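Local coordinates for protein endoglucanase, family GH5 (Zobellia galactanivorans, PDB 6GL2) that probably hydrolyses beta-glucan chains of hemicellulose, such as mixed-linked glucan, as a family GH5 glycoside hydrolase, at residues 174-185 / 212-221; 287-295 / 328-337. One frame throughout, in Å; residues are numbered along the deposited sequence. Where two conformers were deposited one is given.

Interaction 1: 174-185 / 212-221; sequences NQYHQVSVDAIR and DYLVPNGDKN
The ring of Pro216 packs against Val181 on the helix, CG to CG2 3.8 Å, the two side chains crossing at about a right angle. The same proline CG is 3.6 Å from His177 O. This is the close-packed middle, and Val181 also reaches Val198 of strand 196-199 beneath it. Beside it Arg185 grips Asp219 side-on. NE meets the syn lone pair of OD2 at 2.8 Å, exactly in the guanidinium plane and almost straight at 174°. NH2 goes to OD1 less squarely. Asp219 OD1 also takes the backbone N of Asn221, an Asx turn, which helps to fix the carboxylate. The fold is a (beta/alpha)8 barrel. Helix 167-186 lies outside the strands, and 212-221 is the loop that leads from helix 207-212 into strand 222-227.

The solvent side is looser. Asn217, on the exposed part of the loop, donates from ND2 to Asp182 OD1 at 2.9 Å, with amide and carboxylate nearly coplanar. At the N-terminal end of the contact Asn174 bonds the loop backbone with both ends of its amide. ND2 donates to Asp212 O at 2.9 Å, while OD1 accepts from Leu214 N at 3.1 Å, the donor standing above the carbonyl plane of Asn174. Asn174 CG sits beside its own backbone N (chi1 -81°), which turns the amide to the loop. A water lies between Asn174 O and Leu214 O.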
loop_
_atom_site.group_PDB
_atom_site.type_symbol
_atom_site.label_atom_id
_atom_site.label_comp_id
_atom_site.label_asym_id
_atom_site.label_seq_id
_atom_site.Cartn_x
_atom_site.Cartn_y
_atom_site.Cartn_z
ATOM N N ASN A 174 -7.963 11.404 9.256
ATOM C CA ASN A 174 -8.348 12.278 8.218
ATOM C C ASN A 174 -7.509 13.582 8.223
ATOM O O ASN A 174 -7.196 14.091 7.117
ATOM C CB ASN A 174 -9.859 12.590 8.305
ATOM C CG ASN A 174 -10.741 11.479 7.705
ATOM O OD1 ASN A 174 -10.409 10.828 6.689
ATOM N ND2 ASN A 174 -11.936 11.293 8.333
ATOM N N GLN A 175 -7.246 14.118 9.396
ATOM C CA GLN A 175 -6.431 15.330 9.416
ATOM C C GLN A 175 -5.008 15.094 8.894
ATOM O O GLN A 175 -4.430 16.001 8.275
ATOM C CB GLN A 175 -6.346 15.882 10.821
ATOM C CG GLN A 175 -7.685 16.449 11.319
ATOM C CD GLN A 175 -7.590 17.001 12.667
ATOM O OE1 GLN A 175 -6.599 17.510 13.102
ATOM N NE2 GLN A 175 -8.682 16.830 13.431
ATOM N N TYR A 176 -4.479 13.904 9.195
ATOM C CA TYR A 176 -3.124 13.624 8.737
ATOM C C TYR A 176 -3.078 13.435 7.222
ATOM O O TYR A 176 -2.145 13.915 6.561
ATOM C CB TYR A 176 -2.680 12.365 9.394
ATOM C CG TYR A 176 -2.499 12.454 10.905
ATOM C CD1 TYR A 176 -2.621 13.660 11.546
ATOM C CD2 TYR A 176 -2.346 11.359 11.695
ATOM C CE1 TYR A 176 -2.514 13.724 12.937
ATOM C CE2 TYR A 176 -2.220 11.373 13.063
ATOM C CZ TYR A 176 -2.363 12.605 13.695
ATOM O OH TYR A 176 -2.238 12.669 15.118
ATOM N N HIS A 177 -4.112 12.857 6.643
ATOM C CA HIS A 177 -4.212 12.810 5.189
ATOM C C HIS A 177 -4.341 14.195 4.610
ATOM O O HIS A 177 -3.824 14.495 3.509
ATOM C CB HIS A 177 -5.344 11.919 4.724
ATOM C CG HIS A 177 -5.024 10.437 4.842
ATOM N ND1 HIS A 177 -3.873 9.874 4.258
ATOM C CD2 HIS A 177 -5.679 9.424 5.477
ATOM C CE1 HIS A 177 -3.938 8.583 4.425
ATOM N NE2 HIS A 177 -5.003 8.281 5.209
ATOM N N GLN A 178 -5.107 15.046 5.282
ATOM C CA GLN A 178 -5.278 16.447 4.807
ATOM C C GLN A 178 -3.929 17.155 4.751
ATOM O O GLN A 178 -3.649 17.745 3.679
ATOM C CB GLN A 178 -6.280 17.183 5.716
ATOM C CG GLN A 178 -6.521 18.644 5.311
ATOM C CD GLN A 178 -7.399 18.866 4.154
ATOM O OE1 GLN A 178 -7.064 19.721 3.266
ATOM N NE2 GLN A 178 -8.490 18.167 4.082
ATOM N N VAL A 179 -3.162 17.063 5.802
ATOM C CA VAL A 179 -1.822 17.679 5.854
ATOM C C VAL A 179 -0.981 17.129 4.706
ATOM O O VAL A 179 -0.202 17.858 4.075
ATOM C CB VAL A 179 -1.119 17.396 7.188
ATOM C CG1 VAL A 179 0.359 17.701 7.090
ATOM C CG2 VAL A 179 -1.787 18.194 8.285
ATOM N N SER A 180 -0.998 15.816 4.495
ATOM C CA SER A 180 -0.116 15.124 3.562
ATOM C C SER A 180 -0.477 15.442 2.141
ATOM O O SER A 180 0.395 15.768 1.292
ATOM C CB SER A 180 -0.157 13.673 3.805
ATOM O OG SER A 180 0.243 13.280 5.098
ATOM N N VAL A 181 -1.734 15.342 1.767
ATOM C CA VAL A 181 -2.159 15.760 0.431
ATOM C C VAL A 181 -1.814 17.214 0.169
ATOM O O VAL A 181 -1.303 17.570 -0.875
ATOM C CB VAL A 181 -3.645 15.438 0.182
ATOM C CG1 VAL A 181 -4.210 16.110 -1.098
ATOM C CG2 VAL A 181 -3.895 13.942 0.180
ATOM N N ASP A 182 -2.156 18.084 1.120
ATOM C CA ASP A 182 -1.874 19.486 0.927
ATOM C C ASP A 182 -0.378 19.704 0.703
ATOM O O ASP A 182 0.028 20.516 -0.159
ATOM C CB ASP A 182 -2.400 20.299 2.113
ATOM C CG ASP A 182 -3.887 20.435 2.167
ATOM O OD1 ASP A 182 -4.603 20.203 1.220
ATOM O OD2 ASP A 182 -4.341 20.943 3.253
ATOM N N ALA A 183 0.469 19.062 1.487
ATOM C CA ALA A 183 1.882 19.242 1.324
ATOM C C ALA A 183 2.337 18.810 -0.084
ATOM O O ALA A 183 3.164 19.457 -0.738
ATOM C CB ALA A 183 2.681 18.433 2.387
ATOM N N ILE A 184 1.894 17.652 -0.533
ATOM C CA ILE A 184 2.238 17.164 -1.830
ATOM C C ILE A 184 1.811 18.179 -2.902
ATOM O O ILE A 184 2.583 18.549 -3.779
ATOM C CB ILE A 184 1.607 15.792 -2.136
ATOM C CG1 ILE A 184 2.255 14.733 -1.185
ATOM C CG2 ILE A 184 1.745 15.457 -3.624
ATOM C CD1 ILE A 184 1.447 13.434 -1.091
ATOM N N ARG A 185 0.529 18.597 -2.860
ATOM C CA ARG A 185 0.058 19.450 -3.914
ATOM C C ARG A 185 0.757 20.829 -3.903
ATOM O O ARG A 185 0.948 21.411 -4.984
ATOM C CB ARG A 185 -1.463 19.671 -3.762
ATOM C CG ARG A 185 -2.292 18.389 -3.886
ATOM C CD ARG A 185 -2.189 17.850 -5.294
ATOM N NE ARG A 185 -3.104 16.667 -5.486
ATOM C CZ ARG A 185 -2.774 15.571 -6.139
ATOM N NH1 ARG A 185 -1.586 15.390 -6.641
ATOM N NH2 ARG A 185 -3.656 14.603 -6.223
ATOM N N ASP A 212 -16.545 7.037 7.664
ATOM C CA ASP A 212 -15.898 8.256 8.124
ATOM C C ASP A 212 -14.771 8.743 7.225
ATOM O O ASP A 212 -14.237 9.820 7.487
ATOM C CB ASP A 212 -15.431 8.076 9.545
ATOM C CG ASP A 212 -16.592 8.133 10.561
ATOM O OD1 ASP A 212 -17.758 8.342 10.151
ATOM O OD2 ASP A 212 -16.307 7.923 11.740
ATOM N N TYR A 213 -14.461 8.049 6.157
ATOM C CA TYR A 213 -13.378 8.418 5.285
ATOM C C TYR A 213 -13.642 9.718 4.568
ATOM O O TYR A 213 -14.736 9.887 3.982
ATOM C CB TYR A 213 -13.295 7.313 4.277
ATOM C CG TYR A 213 -12.286 7.499 3.170
ATOM C CD1 TYR A 213 -10.960 7.278 3.434
ATOM C CD2 TYR A 213 -12.652 7.844 1.883
ATOM C CE1 TYR A 213 -9.999 7.401 2.429
ATOM C CE2 TYR A 213 -11.698 7.998 0.876
ATOM C CZ TYR A 213 -10.344 7.744 1.185
ATOM O OH TYR A 213 -9.423 7.845 0.111
ATOM N N LEU A 214 -12.672 10.605 4.510
ATOM C CA LEU A 214 -12.740 11.843 3.823
ATOM C C LEU A 214 -11.591 12.008 2.856
ATOM O O LEU A 214 -10.420 11.890 3.244
ATOM C CB LEU A 214 -12.719 13.070 4.780
ATOM C CG LEU A 214 -13.942 13.141 5.694
ATOM C CD1 LEU A 214 -13.666 14.211 6.759
ATOM C CD2 LEU A 214 -15.200 13.456 4.894
ATOM N N VAL A 215 -11.857 12.389 1.636
ATOM C CA VAL A 215 -10.814 12.719 0.670
ATOM C C VAL A 215 -10.487 14.215 0.807
ATOM O O VAL A 215 -11.380 15.091 0.658
ATOM C CB VAL A 215 -11.269 12.470 -0.787
ATOM C CG1 VAL A 215 -10.228 12.939 -1.786
ATOM C CG2 VAL A 215 -11.558 10.992 -0.984
ATOM N N PRO A 216 -9.254 14.587 1.159
ATOM C CA PRO A 216 -8.890 15.971 1.315
ATOM C C PRO A 216 -9.254 16.798 0.110
ATOM O O PRO A 216 -8.927 16.463 -1.035
ATOM C CB PRO A 216 -7.364 15.922 1.523
ATOM C CG PRO A 216 -7.141 14.591 2.129
ATOM C CD PRO A 216 -8.114 13.669 1.475
ATOM N N ASN A 217 -10.067 17.822 0.392
ATOM C CA ASN A 217 -10.462 18.796 -0.628
ATOM C C ASN A 217 -11.332 18.255 -1.744
ATOM O O ASN A 217 -11.485 18.912 -2.796
ATOM C CB ASN A 217 -9.250 19.496 -1.191
ATOM C CG ASN A 217 -8.255 19.880 -0.120
ATOM O OD1 ASN A 217 -8.606 20.521 0.831
ATOM N ND2 ASN A 217 -6.973 19.522 -0.318
ATOM N N GLY A 218 -11.822 17.036 -1.606
ATOM C CA GLY A 218 -12.413 16.370 -2.739
ATOM C C GLY A 218 -11.521 16.122 -3.950
ATOM O O GLY A 218 -11.951 15.889 -5.075
ATOM N N ASP A 219 -10.203 16.132 -3.686
ATOM C CA ASP A 219 -9.169 16.049 -4.705
ATOM C C ASP A 219 -9.471 14.947 -5.702
ATOM O O ASP A 219 -9.586 13.769 -5.353
ATOM C CB ASP A 219 -7.848 15.803 -3.994
ATOM C CG ASP A 219 -6.631 15.865 -4.900
ATOM O OD1 ASP A 219 -6.560 15.217 -5.952
ATOM O OD2 ASP A 219 -5.695 16.673 -4.506
ATOM N N LYS A 220 -9.629 15.326 -6.971
ATOM C CA LYS A 220 -10.078 14.406 -7.936
ATOM C C LYS A 220 -9.046 13.354 -8.332
ATOM O O LYS A 220 -9.388 12.393 -8.927
ATOM C CB LYS A 220 -10.556 15.142 -9.183
ATOM C CG LYS A 220 -9.475 15.695 -10.031
ATOM C CD LYS A 220 -10.050 16.340 -11.328
ATOM C CE LYS A 220 -9.022 17.209 -12.019
ATOM N NZ LYS A 220 -7.843 16.458 -12.562
ATOM N N ASN A 221 -7.788 13.576 -7.957
ATOM C CA ASN A 221 -6.691 12.631 -8.225
ATOM C C ASN A 221 -6.311 11.808 -7.021
ATOM O O ASN A 221 -5.225 11.167 -7.060
ATOM C CB ASN A 221 -5.536 13.387 -8.852
ATOM C CG ASN A 221 -5.853 13.771 -10.295
ATOM O OD1 ASN A 221 -6.192 12.925 -11.108
ATOM N ND2 ASN A 221 -5.702 15.045 -10.581
HETATM O O HOH W 1 -8.928 13.794 4.859
HETATM O O HOH W 2 -8.739 10.744 4.923
#

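Interaction 2: 287-295 / 328-337; sequences RLAHAEFYA and YPEIAEAIVK
The guanidinium of Arg287 meets two side chains of 328-337. Ile331 CD1 lies over one face, 3.7 Å above the plane and displaced from the centre of the group. At the edge stands the ring of Tyr328, turned 83° from the guanidinium, with CD2 3.7 Å from NH1. Arg287 NH2 is held by the backbone oxygen of Ser278, outside the contact.

Further along, small and branched residues mesh. With CG anti to the backbone N (chi1 -178°), Leu288 sends CD1 over the turn at Glu330, 3.3 Å from its O. The same CD1 is 3.9 Å from Ala334 CB. In the conformer given, Glu292 CG also packs on Ala334 CB, at 3.4 Å. Ala291 CB touches Ile331 CG2, and Ala295 rests on the backbone of Ile335. The alanines at 291, 295 and 334 suit the close approach of the helix axes, 8.1 Å.

The polar, outer side of the contact is bridged by water. One water lies between Glu292 O and Ala334 O, 2.8 Å from each. Glu292 OE2 is 4.2 Å from Lys337 NZ, too far for a salt bridge; a second conformer makes even this loose pairing doubtful.

Ile331 and Ile335 also touch Trp307 of strand 304-307. The two helices run nearly parallel, crossing at -16°. This is the side-by-side packing of outer helices in a (beta/alpha)8 barrel, here between helix 284-301 and the C-terminal helix 329-336.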
loop_
_atom_site.group_PDB
_atom_site.type_symbol
_atom_site.label_atom_id
_atom_site.label_comp_id
_atom_site.label_asym_id
_atom_site.label_seq_id
_atom_site.Cartn_x
_atom_site.Cartn_y
_atom_site.Cartn_z
ATOM N N ARG A 287 -4.211 -22.038 -0.853
ATOM C CA ARG A 287 -3.638 -20.718 -1.082
ATOM C C ARG A 287 -3.793 -20.306 -2.525
ATOM O O ARG A 287 -4.080 -19.193 -2.867
ATOM C CB ARG A 287 -2.178 -20.596 -0.698
ATOM C CG ARG A 287 -1.884 -20.574 0.738
ATOM C CD ARG A 287 -0.391 -20.356 0.871
ATOM N NE ARG A 287 0.186 -19.024 0.767
ATOM C CZ ARG A 287 1.480 -18.727 0.620
ATOM N NH1 ARG A 287 2.309 -19.605 0.162
ATOM N NH2 ARG A 287 1.966 -17.517 0.943
ATOM N N LEU A 288 -3.524 -21.251 -3.448
ATOM C CA LEU A 288 -3.647 -20.995 -4.828
ATOM C C LEU A 288 -5.102 -20.702 -5.247
ATOM O O LEU A 288 -5.376 -19.737 -6.018
ATOM C CB LEU A 288 -3.158 -22.204 -5.689
ATOM C CG LEU A 288 -3.197 -22.032 -7.184
ATOM C CD1 LEU A 288 -2.494 -20.772 -7.721
ATOM C CD2 LEU A 288 -2.678 -23.324 -7.872
ATOM N N ALA A 289 -6.039 -21.531 -4.786
ATOM C CA ALA A 289 -7.464 -21.306 -5.053
ATOM C C ALA A 289 -7.930 -19.941 -4.551
ATOM O O ALA A 289 -8.612 -19.231 -5.238
ATOM C CB ALA A 289 -8.341 -22.383 -4.412
ATOM N N HIS A 290 -7.520 -19.585 -3.360
ATOM C CA HIS A 290 -7.877 -18.302 -2.757
ATOM C C HIS A 290 -7.262 -17.152 -3.598
ATOM O O HIS A 290 -7.944 -16.166 -3.916
ATOM C CB HIS A 290 -7.334 -18.256 -1.332
ATOM C CG HIS A 290 -7.506 -16.916 -0.715
ATOM N ND1 HIS A 290 -6.502 -15.957 -0.763
ATOM C CD2 HIS A 290 -8.542 -16.370 0.027
ATOM C CE1 HIS A 290 -6.910 -14.925 -0.071
ATOM N NE2 HIS A 290 -8.210 -15.104 0.312
ATOM N N ALA A 291 -5.970 -17.252 -4.009
ATOM C CA ALA A 291 -5.325 -16.202 -4.797
ATOM C C ALA A 291 -6.031 -15.989 -6.103
ATOM O O ALA A 291 -6.274 -14.845 -6.548
ATOM C CB ALA A 291 -3.806 -16.476 -4.917
ATOM N N GLU A 292 -6.294 -17.113 -6.781
ATOM C CA GLU A 292 -6.986 -17.055 -8.077
ATOM C C GLU A 292 -8.332 -16.311 -7.968
ATOM O O GLU A 292 -8.670 -15.463 -8.767
ATOM C CB GLU A 292 -7.261 -18.524 -8.548
ATOM C CG GLU A 292 -6.084 -19.299 -9.176
ATOM C CD GLU A 292 -6.316 -20.771 -9.398
ATOM O OE1 GLU A 292 -7.329 -21.300 -8.864
ATOM O OE2 GLU A 292 -5.443 -21.425 -10.066
ATOM N N PHE A 293 -9.091 -16.708 -6.940
ATOM C CA PHE A 293 -10.476 -16.199 -6.766
ATOM C C PHE A 293 -10.495 -14.710 -6.352
ATOM O O PHE A 293 -11.186 -13.876 -6.856
ATOM C CB PHE A 293 -11.208 -17.005 -5.719
ATOM C CG PHE A 293 -12.688 -16.689 -5.646
ATOM C CD1 PHE A 293 -13.654 -17.335 -6.467
ATOM C CD2 PHE A 293 -13.146 -15.676 -4.821
ATOM C CE1 PHE A 293 -14.997 -17.016 -6.368
ATOM C CE2 PHE A 293 -14.534 -15.345 -4.745
ATOM C CZ PHE A 293 -15.442 -16.011 -5.529
ATOM N N TYR A 294 -9.578 -14.429 -5.412
ATOM C CA TYR A 294 -9.481 -13.040 -4.899
ATOM C C TYR A 294 -9.136 -12.077 -6.033
ATOM O O TYR A 294 -9.685 -11.015 -6.205
ATOM C CB TYR A 294 -8.493 -13.075 -3.686
ATOM C CG TYR A 294 -8.461 -11.788 -2.842
ATOM C CD1 TYR A 294 -8.010 -10.607 -3.398
ATOM C CD2 TYR A 294 -8.803 -11.786 -1.511
ATOM C CE1 TYR A 294 -7.961 -9.437 -2.679
ATOM C CE2 TYR A 294 -8.768 -10.613 -0.774
ATOM C CZ TYR A 294 -8.278 -9.413 -1.353
ATOM O OH TYR A 294 -8.247 -8.243 -0.632
ATOM N N ALA A 295 -8.025 -12.441 -6.743
ATOM C CA ALA A 295 -7.499 -11.568 -7.766
ATOM C C ALA A 295 -8.576 -11.363 -8.889
ATOM O O ALA A 295 -8.794 -10.246 -9.366
ATOM C CB ALA A 295 -6.187 -12.096 -8.347
ATOM N N TYR A 328 6.637 -19.821 -5.357
ATOM C CA TYR A 328 5.287 -20.147 -5.688
ATOM C C TYR A 328 4.780 -19.494 -6.949
ATOM O O TYR A 328 3.969 -18.563 -6.926
ATOM C CB TYR A 328 4.317 -19.926 -4.515
ATOM C CG TYR A 328 4.663 -20.773 -3.304
ATOM C CD1 TYR A 328 4.509 -22.157 -3.387
ATOM C CD2 TYR A 328 5.122 -20.267 -2.093
ATOM C CE1 TYR A 328 4.803 -22.961 -2.334
ATOM C CE2 TYR A 328 5.461 -21.069 -1.005
ATOM C CZ TYR A 328 5.324 -22.457 -1.142
ATOM O OH TYR A 328 5.629 -23.217 -0.022
ATOM N N PRO A 329 5.378 -19.899 -8.081
ATOM C CA PRO A 329 5.059 -19.210 -9.325
ATOM C C PRO A 329 3.560 -19.267 -9.668
ATOM O O PRO A 329 3.073 -18.360 -10.319
ATOM C CB PRO A 329 5.865 -19.950 -10.361
ATOM C CG PRO A 329 6.147 -21.266 -9.792
ATOM C CD PRO A 329 6.297 -21.048 -8.318
ATOM N N GLU A 330 2.877 -20.345 -9.251
ATOM C CA GLU A 330 1.474 -20.459 -9.632
ATOM C C GLU A 330 0.600 -19.431 -8.926
ATOM O O GLU A 330 -0.355 -18.970 -9.485
ATOM C CB GLU A 330 0.941 -21.863 -9.373
ATOM C CG GLU A 330 1.684 -22.926 -10.148
ATOM C CD GLU A 330 1.983 -22.494 -11.565
ATOM O OE1 GLU A 330 1.007 -22.318 -12.362
ATOM O OE2 GLU A 330 3.193 -22.275 -11.903
ATOM N N ILE A 331 0.961 -19.017 -7.698
ATOM C CA ILE A 331 0.273 -17.891 -7.036
ATOM C C ILE A 331 0.438 -16.653 -7.875
ATOM O O ILE A 331 -0.495 -15.908 -8.090
ATOM C CB ILE A 331 0.682 -17.707 -5.549
ATOM C CG1 ILE A 331 0.265 -18.925 -4.700
ATOM C CG2 ILE A 331 0.121 -16.396 -4.962
ATOM C CD1 ILE A 331 0.736 -18.937 -3.260
ATOM N N ALA A 332 1.719 -16.384 -8.224
ATOM C CA ALA A 332 1.983 -15.178 -9.025
ATOM C C ALA A 332 1.166 -15.155 -10.325
ATOM O O ALA A 332 0.567 -14.165 -10.690
ATOM C CB ALA A 332 3.477 -14.992 -9.281
ATOM N N GLU A 333 1.207 -16.320 -10.969
ATOM C CA GLU A 333 0.513 -16.416 -12.267
ATOM C C GLU A 333 -0.973 -16.253 -12.093
ATOM O O GLU A 333 -1.613 -15.631 -12.932
ATOM C CB GLU A 333 0.874 -17.746 -12.939
ATOM C CG GLU A 333 2.268 -17.712 -13.539
ATOM C CD GLU A 333 2.933 -19.075 -13.654
ATOM O OE1 GLU A 333 2.202 -20.077 -13.567
ATOM O OE2 GLU A 333 4.156 -19.150 -13.849
ATOM N N ALA A 334 -1.524 -16.741 -10.995
ATOM C CA ALA A 334 -2.958 -16.622 -10.723
ATOM C C ALA A 334 -3.360 -15.206 -10.481
ATOM O O ALA A 334 -4.488 -14.798 -10.845
ATOM C CB ALA A 334 -3.286 -17.403 -9.471
ATOM N N ILE A 335 -2.475 -14.387 -9.931
ATOM C CA ILE A 335 -2.736 -12.997 -9.694
ATOM C C ILE A 335 -2.663 -12.120 -10.956
ATOM O O ILE A 335 -3.468 -11.182 -11.145
ATOM C CB ILE A 335 -1.825 -12.438 -8.607
ATOM C CG1 ILE A 335 -2.028 -13.157 -7.298
ATOM C CG2 ILE A 335 -2.069 -10.929 -8.393
ATOM C CD1 ILE A 335 -0.816 -12.989 -6.441
ATOM N N VAL A 336 -1.696 -12.414 -11.817
ATOM C CA VAL A 336 -1.505 -11.569 -12.972
ATOM C C VAL A 336 -2.350 -11.983 -14.192
ATOM O O VAL A 336 -2.530 -11.137 -15.114
ATOM C CB VAL A 336 -0.000 -11.554 -13.391
ATOM C CG1 VAL A 336 0.957 -11.040 -12.274
ATOM C CG2 VAL A 336 0.509 -12.860 -13.812
ATOM N N LYS A 337 -2.779 -13.242 -14.295
ATOM C CA LYS A 337 -3.527 -13.643 -15.532
ATOM C C LYS A 337 -4.832 -12.891 -15.673
ATOM O O LYS A 337 -5.405 -12.276 -14.772
ATOM C CB LYS A 337 -3.788 -15.137 -15.528
ATOM C CG LYS A 337 -4.734 -15.569 -14.458
ATOM C CD LYS A 337 -4.884 -17.082 -14.443
ATOM C CE LYS A 337 -6.031 -17.605 -13.620
ATOM N NZ LYS A 337 -5.933 -19.120 -13.558
HETATM O O HOH W 3 -7.298 -14.978 -11.119
HETATM O O HOH W 4 -4.399 -19.945 -11.873
HETATM O O HOH W 5 -5.811 -9.925 -11.119
#

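Interaction 1 and interaction 2 both lie on the outside of the same barrel, on opposite sides of the chain's centre. Their centres are about 33 Å apart and their nearest atoms about 16 Å, and they do not touch. They follow one another along the chain. Interaction 1 binds a helix to the loop entering strand 222-227, through a proline packed on the helix and polar side chains around it. Interaction 2 joins two helices through apolar contacts and waters. Interaction 1 is remote from the magnesium site observed crystallographically in this protein. Interaction 2 is nearer: the Arg287 side chain is about 10 Å from that of Thr242 and about 11 Å from that of Asp240. No magnesium is bound to this chain.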